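Hypothetical UPF0334 kinase-like protein AQ_1292 (PDB 1YE8) hydrolyses nucleoside triphosphates, among them ATP, GTP, CTP, TTP and UTP, to the nucleoside diphosphates and phosphate, and shows no kinase activity. Local coordinates at residues 156-161 with 166-171; 46-51 with 56-61; 121-126 with 143-148. All blocks are in the same frame, centred on the assembly; numbering follows the deposited sequence.

How the contacts relate
Three contacts lie in different parts of a RecA-like P-loop fold. Contact 1 is small, buried and wholly apolar: it sets the first turn of the C-terminal helix against edge strand 156-159 of the parallel sheet. Contacts 2 and 3 are partly buried and carry the polar and charged groups. Contact 3 joins two nearly parallel helices, 116-126 and 144-150, and adds to its leucine and valine packing a salt bridge with a water beside it. Contact 2, the largest, is a bulged hairpin of the antiparallel sheet, held mainly by backbone bonds, across the chain's centre from contact 1 (centres about 25 Å apart). Helix 144-150 leads into the strand of contact 1; no two contacts touch.

Contact 1. Residues 156-161 with 166-171; sequences VLIELT and DVILED
At the last strand-to-helix step of the RecA-like P-loop core, Ile-168 in the first turn of the C-terminal helix meets Ile-158 of the edge strand 156-159 and Leu-160, two residues further along the chain. The contact is entirely apolar, and the forked side chain of Ile-168 divides it in two. Its longer branch goes to Ile-158: CG1 of Ile-168 lies 3.8 Å from Ile-158 CG2, and Ile-168 CD1 is 3.9 Å from the same methyl, so two carbons share one partner. These two isoleucines reach toward each other tip to tip. On Ile-168, CG1 stands anti to the backbone N (chi1 -163°), which swings this branch across the gap to the strand. The short branch serves Leu-160, whose CD1 approaches Ile-168 CG2 to 3.6 Å, the two side chains passing at a slant. Leu-160 follows a different route from Ile-158: its CB does not point at the helix, but its CG, anti to the backbone N (chi1 -170°), carries CD1 over to it. The backbones stay well apart, with Leu-160 CA and Ile-168 CA 8.0 Å from each other, and the side chains bridge the distance. Leu-160 also touches Val-11 of the inferred ATP-binding loop, and its side chain is about 6 Å from a bound phosphate ion, consistent with a place beside the nucleotide pocket. Further along, Ile-158 leans on Ile-172, one turn on in the C-terminal helix. Leu-16 of helix 13-24 touches both Leu-160 and Ile-168, while strand 2-6 hydrogen-bonds the backbone of strand 156-159 into the parallel sheet.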
# COMPACT_ATOMS: atom_id res chain seq x y z
N VAL A 156 -0.16 13.81 4.09
CA VAL A 156 0.78 14.35 3.13
C VAL A 156 0.45 13.64 1.82
O VAL A 156 0.53 12.43 1.75
CB VAL A 156 2.23 14.04 3.56
CG1 VAL A 156 3.25 14.48 2.49
CG2 VAL A 156 2.53 14.68 4.91
N LEU A 157 0.03 14.40 0.81
CA LEU A 157 -0.35 13.80 -0.48
C LEU A 157 0.72 14.15 -1.50
O LEU A 157 0.99 15.33 -1.78
CB LEU A 157 -1.74 14.30 -0.92
CG LEU A 157 -2.23 13.76 -2.28
CD1 LEU A 157 -2.47 12.24 -2.30
CD2 LEU A 157 -3.51 14.48 -2.71
N ILE A 158 1.36 13.12 -2.05
CA ILE A 158 2.45 13.30 -3.00
C ILE A 158 2.08 12.69 -4.33
O ILE A 158 1.76 11.50 -4.42
CB ILE A 158 3.75 12.67 -2.46
CG1 ILE A 158 4.30 13.56 -1.33
CG2 ILE A 158 4.82 12.53 -3.57
CD1 ILE A 158 5.20 12.85 -0.37
N GLU A 159 2.10 13.52 -5.38
CA GLU A 159 1.90 13.04 -6.75
C GLU A 159 3.25 12.72 -7.33
O GLU A 159 4.03 13.63 -7.67
CB GLU A 159 1.13 14.05 -7.60
CG GLU A 159 0.78 13.51 -8.99
CD GLU A 159 -0.37 14.22 -9.69
OE1 GLU A 159 -1.06 15.07 -9.10
OE2 GLU A 159 -0.63 13.87 -10.85
N LEU A 160 3.56 11.44 -7.42
CA LEU A 160 4.86 10.96 -7.88
C LEU A 160 4.92 11.07 -9.39
O LEU A 160 3.99 10.63 -10.07
CB LEU A 160 5.05 9.50 -7.45
CG LEU A 160 6.46 8.95 -7.66
CD1 LEU A 160 7.48 9.72 -6.81
CD2 LEU A 160 6.51 7.47 -7.33
N THR A 161 6.00 11.65 -9.90
CA THR A 161 6.17 11.86 -11.35
C THR A 161 7.59 11.49 -11.78
O THR A 161 8.48 11.35 -10.94
CB THR A 161 5.94 13.33 -11.73
OG1 THR A 161 6.98 14.13 -11.14
CG2 THR A 161 4.64 13.88 -11.13
N ASP A 166 13.28 10.98 -8.26
CA ASP A 166 14.63 10.77 -7.75
C ASP A 166 15.00 11.73 -6.63
O ASP A 166 16.09 11.63 -6.07
CB ASP A 166 15.64 10.87 -8.90
CG ASP A 166 15.41 9.80 -9.97
OD1 ASP A 166 15.23 8.61 -9.61
OD2 ASP A 166 15.39 10.06 -11.19
N VAL A 167 14.09 12.64 -6.29
CA VAL A 167 14.34 13.63 -5.23
C VAL A 167 13.36 13.51 -4.05
O VAL A 167 13.67 13.92 -2.93
CB VAL A 167 14.40 15.09 -5.80
CG1 VAL A 167 13.20 15.39 -6.68
CG2 VAL A 167 14.52 16.14 -4.70
N ILE A 168 12.20 12.92 -4.30
CA ILE A 168 11.12 12.94 -3.30
C ILE A 168 11.37 12.12 -2.02
O ILE A 168 10.81 12.43 -0.97
CB ILE A 168 9.77 12.54 -3.98
CG1 ILE A 168 8.59 12.97 -3.10
CG2 ILE A 168 9.75 11.05 -4.31
CD1 ILE A 168 8.20 14.44 -3.21
N LEU A 169 12.22 11.10 -2.10
CA LEU A 169 12.49 10.24 -0.94
C LEU A 169 12.86 10.99 0.35
O LEU A 169 12.31 10.70 1.40
CB LEU A 169 13.51 9.15 -1.28
CG LEU A 169 13.90 8.16 -0.18
CD1 LEU A 169 12.67 7.36 0.28
CD2 LEU A 169 14.98 7.23 -0.68
N GLU A 170 13.79 11.94 0.27
CA GLU A 170 14.25 12.66 1.46
C GLU A 170 13.18 13.56 2.11
O GLU A 170 13.13 13.69 3.35
CB GLU A 170 15.53 13.45 1.17
CG GLU A 170 16.77 12.59 0.89
CD GLU A 170 17.09 11.55 1.97
OE1 GLU A 170 16.72 11.72 3.16
OE2 GLU A 170 17.75 10.56 1.61
N ASP A 171 12.33 14.16 1.28
CA ASP A 171 11.19 14.93 1.77
C ASP A 171 10.32 14.04 2.66
O ASP A 171 9.96 14.41 3.79
CB ASP A 171 10.38 15.51 0.60
CG ASP A 171 11.22 16.40 -0.31
OD1 ASP A 171 12.24 16.96 0.15
OD2 ASP A 171 10.94 16.60 -1.52

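Contact 2. Residues 46-51 with 56-61; sequences GFRIIT and KKIFSS
The carbonyl oxygen of Phe-47 is gripped by two successive amides: Phe-59 N donates to Phe-47 O at 3.1 Å, nearly in line with the carbonyl (162° at the oxygen), and Ser-60 N adds a weak bond to Phe-47 O at 3.5 Å. Two residues facing one make a classic beta bulge in the hairpin of strands 46-51 and 56-61. Phe-47 N returns the pairing with the shortest bond, 2.8 Å to Ser-60 O. Beyond the bulge the regular antiparallel pairing resumes, with Ile-49 N giving to Lys-57 O at 2.9 Å and Lys-57 N giving back to Ile-49 O at 3.1 Å. At the bulge, Phe-59 has its CG between its own backbone N and carbonyl carbon (chi1 72°), which brings the ring's edge up to Ile-49 N. There Phe-59 CD1 lies 3.9 Å from Ile-49 CG2, the two side chains crossing at about a right angle. The Phe-59 ring meets that of Phe-80 in helix 77-97, and Phe-47 meets Tyr-73 edge-to-face. On the sheet face of Arg-48, Ile-50, Lys-56 and Ile-58, one face of the Arg-48 guanidinium rests on Ile-58, NH1 being 3.8 Å from Ile-58 CG1; a bend at chi3 (-20°) steers it there. Arg-48 NE and Lys-56 NZ remain 6.7 Å apart, and their side chains touch through carbon. Main-chain bonds thus set this hairpin's register, while two like charges, which would probably repel slightly, add no polar bond across it.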
# COMPACT_ATOMS: atom_id res chain seq x y z
N GLY A 46 0.51 -10.68 -13.96
CA GLY A 46 -0.16 -10.64 -12.67
C GLY A 46 0.54 -9.78 -11.66
O GLY A 46 1.44 -8.99 -12.00
N PHE A 47 0.12 -9.95 -10.40
CA PHE A 47 0.60 -9.16 -9.27
C PHE A 47 0.80 -10.04 -8.05
O PHE A 47 -0.03 -10.91 -7.75
CB PHE A 47 -0.38 -8.03 -8.95
CG PHE A 47 -0.60 -7.08 -10.09
CD1 PHE A 47 -1.55 -7.35 -11.06
CD2 PHE A 47 0.18 -5.92 -10.21
CE1 PHE A 47 -1.76 -6.49 -12.13
CE2 PHE A 47 -0.02 -5.05 -11.29
CZ PHE A 47 -1.00 -5.34 -12.25
N ARG A 48 1.87 -9.76 -7.32
CA ARG A 48 2.30 -10.51 -6.16
C ARG A 48 2.35 -9.60 -4.94
O ARG A 48 2.94 -8.53 -4.99
CB ARG A 48 3.71 -11.10 -6.42
CG ARG A 48 4.16 -12.16 -5.44
CD ARG A 48 5.55 -12.71 -5.69
NE ARG A 48 6.03 -12.48 -7.05
CZ ARG A 48 6.20 -13.43 -7.98
NH1 ARG A 48 5.91 -14.70 -7.73
NH2 ARG A 48 6.65 -13.09 -9.18
N ILE A 49 1.73 -10.02 -3.85
CA ILE A 49 1.89 -9.30 -2.58
C ILE A 49 3.19 -9.79 -1.94
O ILE A 49 3.47 -10.99 -1.95
CB ILE A 49 0.65 -9.49 -1.63
CG1 ILE A 49 0.91 -8.81 -0.28
CG2 ILE A 49 0.27 -10.97 -1.48
CD1 ILE A 49 -0.33 -8.64 0.59
N ILE A 50 4.00 -8.86 -1.45
CA ILE A 50 5.25 -9.19 -0.76
C ILE A 50 5.22 -8.45 0.57
O ILE A 50 5.04 -7.24 0.59
CB ILE A 50 6.47 -8.74 -1.60
CG1 ILE A 50 6.41 -9.42 -2.99
CG2 ILE A 50 7.76 -9.07 -0.85
CD1 ILE A 50 7.64 -9.24 -3.88
N THR A 51 5.34 -9.17 1.68
CA THR A 51 5.35 -8.51 2.98
C THR A 51 6.73 -8.07 3.41
O THR A 51 7.74 -8.50 2.85
CB THR A 51 4.71 -9.35 4.08
OG1 THR A 51 5.63 -10.40 4.44
CG2 THR A 51 3.40 -10.03 3.60
N LYS A 56 5.49 -14.05 0.14
CA LYS A 56 5.06 -13.68 -1.21
C LYS A 56 3.94 -14.57 -1.73
O LYS A 56 3.93 -15.78 -1.47
CB LYS A 56 6.24 -13.74 -2.19
CG LYS A 56 7.51 -13.09 -1.70
CD LYS A 56 8.66 -13.32 -2.66
CE LYS A 56 9.94 -12.84 -2.03
NZ LYS A 56 9.91 -11.39 -1.75
N LYS A 57 3.00 -13.99 -2.47
CA LYS A 57 1.95 -14.77 -3.11
C LYS A 57 1.34 -14.01 -4.27
O LYS A 57 1.00 -12.83 -4.13
CB LYS A 57 0.84 -15.13 -2.12
CG LYS A 57 -0.15 -16.15 -2.70
CD LYS A 57 -1.04 -16.76 -1.63
CE LYS A 57 -0.27 -17.60 -0.66
NZ LYS A 57 0.31 -18.81 -1.30
N ILE A 58 1.18 -14.69 -5.41
CA ILE A 58 0.43 -14.12 -6.53
C ILE A 58 -1.04 -14.13 -6.16
O ILE A 58 -1.63 -15.19 -5.90
CB ILE A 58 0.65 -14.91 -7.85
CG1 ILE A 58 2.12 -14.81 -8.27
CG2 ILE A 58 -0.26 -14.36 -8.95
CD1 ILE A 58 2.49 -15.66 -9.50
N PHE A 59 -1.66 -12.95 -6.13
CA PHE A 59 -3.08 -12.86 -5.82
C PHE A 59 -3.95 -12.35 -6.97
O PHE A 59 -5.16 -12.36 -6.88
CB PHE A 59 -3.31 -11.99 -4.57
CG PHE A 59 -3.08 -10.50 -4.79
CD1 PHE A 59 -1.80 -9.95 -4.64
CD2 PHE A 59 -4.13 -9.65 -5.12
CE1 PHE A 59 -1.57 -8.57 -4.82
CE2 PHE A 59 -3.90 -8.27 -5.32
CZ PHE A 59 -2.62 -7.74 -5.17
N SER A 60 -3.32 -11.91 -8.06
CA SER A 60 -4.07 -11.46 -9.22
C SER A 60 -3.30 -11.90 -10.44
O SER A 60 -2.09 -11.71 -10.50
CB SER A 60 -4.19 -9.94 -9.19
OG SER A 60 -4.82 -9.45 -10.36
N SER A 61 -3.99 -12.49 -11.42
CA SER A 61 -3.30 -13.03 -12.59
C SER A 61 -4.24 -13.15 -13.77
O SER A 61 -5.43 -13.43 -13.60
CB SER A 61 -2.71 -14.43 -12.28
OG SER A 61 -2.06 -15.00 -13.42

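Contact 3. Residues 121-126 with 143-148; sequences LVRQIM and HPLVKE
Leu-145 lays its CD1 over one face of the Arg-123 guanidinium, and the same methyl is 3.7 Å from Arg-123 CG. This joins helices 116-126 and 144-150, neighbours linked through strand 132-136 in the alpha/beta core of the P-loop fold; their short segments run nearly parallel, 11.5 Å apart between axes. The other methyl of Leu-145, CD2, packs on Val-122 CG1 at 4.0 Å. Arg-123, extended from CG to NE, runs on to Glu-148, which it crosses at about a right angle. There NE makes a straight salt bridge of 3.0 Å to Glu-148 OE1 (174°); the oxygen lies in the guanidinium plane and is met on its syn side, 20° out of the carboxylate plane, and the two planes are 34° apart. A water closes a second path to the same oxygen, accepting from Arg-123 NH2 at 2.8 Å and donating to Glu-148 OE1 at 2.6 Å. OE2 is taken by His-127 NE2, so both oxygens are engaged, which should restrict the carboxylate's rotation. Replacing Arg-123 by an alanine is likely to leave Glu-148 without its charged mate and Leu-145 CD1 without the guanidinium face it covers. At the start of the second helix His-143 is the N-cap: its ND1 accepts from Leu-145 N at 2.9 Å, the amide close to the ring plane, and Pro-144 CD lies over one ring face.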
# COMPACT_ATOMS: atom_id res chain seq x y z
N LEU A 121 -10.13 -2.78 7.55
CA LEU A 121 -8.89 -2.57 8.27
C LEU A 121 -8.16 -1.29 7.78
O LEU A 121 -7.64 -0.52 8.59
CB LEU A 121 -8.00 -3.81 8.15
CG LEU A 121 -6.69 -3.81 8.92
CD1 LEU A 121 -6.86 -3.49 10.39
CD2 LEU A 121 -6.07 -5.18 8.77
N VAL A 122 -8.17 -1.05 6.47
CA VAL A 122 -7.63 0.20 5.94
C VAL A 122 -8.34 1.43 6.52
O VAL A 122 -7.68 2.38 6.92
CB VAL A 122 -7.66 0.22 4.40
CG1 VAL A 122 -7.50 1.65 3.81
CG2 VAL A 122 -6.58 -0.71 3.87
N ARG A 123 -9.67 1.39 6.58
CA ARG A 123 -10.42 2.51 7.16
C ARG A 123 -10.03 2.74 8.62
O ARG A 123 -9.83 3.88 9.05
CB ARG A 123 -11.93 2.32 7.03
CG ARG A 123 -12.48 2.69 5.69
CD ARG A 123 -13.91 3.18 5.75
NE ARG A 123 -14.35 3.44 4.41
CZ ARG A 123 -14.86 2.53 3.61
NH1 ARG A 123 -15.01 1.27 4.02
NH2 ARG A 123 -15.21 2.88 2.38
N GLN A 124 -9.90 1.66 9.39
CA GLN A 124 -9.52 1.78 10.79
C GLN A 124 -8.15 2.41 10.90
O GLN A 124 -7.95 3.34 11.68
CB GLN A 124 -9.55 0.40 11.46
CG GLN A 124 -9.55 0.48 12.98
CD GLN A 124 -9.77 -0.86 13.66
OE1 GLN A 124 -9.95 -0.90 14.88
NE2 GLN A 124 -9.74 -1.94 12.89
N ILE A 125 -7.18 1.93 10.12
CA ILE A 125 -5.82 2.43 10.20
C ILE A 125 -5.69 3.88 9.74
O ILE A 125 -5.08 4.72 10.42
CB ILE A 125 -4.87 1.51 9.37
CG1 ILE A 125 -4.70 0.13 10.05
CG2 ILE A 125 -3.54 2.21 9.10
CD1 ILE A 125 -4.10 -0.94 9.13
N MSE A 126 -6.27 4.19 8.59
CA MSE A 126 -6.07 5.50 7.98
C MSE A 126 -6.70 6.64 8.77
O MSE A 126 -6.19 7.76 8.74
CB MSE A 126 -6.57 5.48 6.54
CG MSE A 126 -5.81 4.43 5.66
SE MSE A 126 -3.85 4.61 5.62
CE MSE A 126 -3.98 6.21 4.94
N HIS A 143 -12.51 3.63 -6.81
CA HIS A 143 -13.32 3.03 -5.75
C HIS A 143 -13.56 4.13 -4.71
O HIS A 143 -12.69 4.97 -4.52
CB HIS A 143 -12.55 1.87 -5.11
CG HIS A 143 -13.34 1.11 -4.09
ND1 HIS A 143 -13.51 1.56 -2.80
CD2 HIS A 143 -13.97 -0.08 -4.16
CE1 HIS A 143 -14.24 0.69 -2.13
NE2 HIS A 143 -14.52 -0.32 -2.93
N PRO A 144 -14.72 4.17 -4.05
CA PRO A 144 -14.93 5.22 -3.04
C PRO A 144 -13.88 5.30 -1.93
O PRO A 144 -13.63 6.40 -1.43
CB PRO A 144 -16.32 4.90 -2.49
CG PRO A 144 -16.97 4.23 -3.61
CD PRO A 144 -15.93 3.32 -4.21
N LEU A 145 -13.27 4.18 -1.53
CA LEU A 145 -12.23 4.27 -0.49
C LEU A 145 -10.96 4.98 -1.01
O LEU A 145 -10.29 5.64 -0.24
CB LEU A 145 -11.92 2.88 0.13
CG LEU A 145 -10.93 2.80 1.31
CD1 LEU A 145 -11.16 3.86 2.40
CD2 LEU A 145 -10.99 1.40 1.91
N VAL A 146 -10.67 4.86 -2.30
CA VAL A 146 -9.56 5.61 -2.89
C VAL A 146 -9.83 7.11 -2.76
O VAL A 146 -8.94 7.87 -2.35
CB VAL A 146 -9.31 5.20 -4.37
CG1 VAL A 146 -8.33 6.15 -5.04
CG2 VAL A 146 -8.78 3.75 -4.46
N LYS A 147 -11.05 7.55 -3.07
CA LYS A 147 -11.43 8.96 -2.95
C LYS A 147 -11.31 9.43 -1.50
O LYS A 147 -10.77 10.51 -1.22
CB LYS A 147 -12.85 9.19 -3.45
CG LYS A 147 -13.18 10.66 -3.75
CD LYS A 147 -14.65 10.83 -4.14
CE LYS A 147 -14.83 10.90 -5.65
NZ LYS A 147 -16.24 11.20 -6.05
N GLU A 148 -11.79 8.59 -0.58
CA GLU A 148 -11.74 8.86 0.84
C GLU A 148 -10.31 9.10 1.33
O GLU A 148 -10.04 10.01 2.11
CB GLU A 148 -12.39 7.68 1.57
CG GLU A 148 -12.43 7.79 3.08
CD GLU A 148 -13.12 6.61 3.73
OE1 GLU A 148 -14.15 6.15 3.20
OE2 GLU A 148 -12.65 6.16 4.80
O HOH W 1 -15.47 5.38 1.14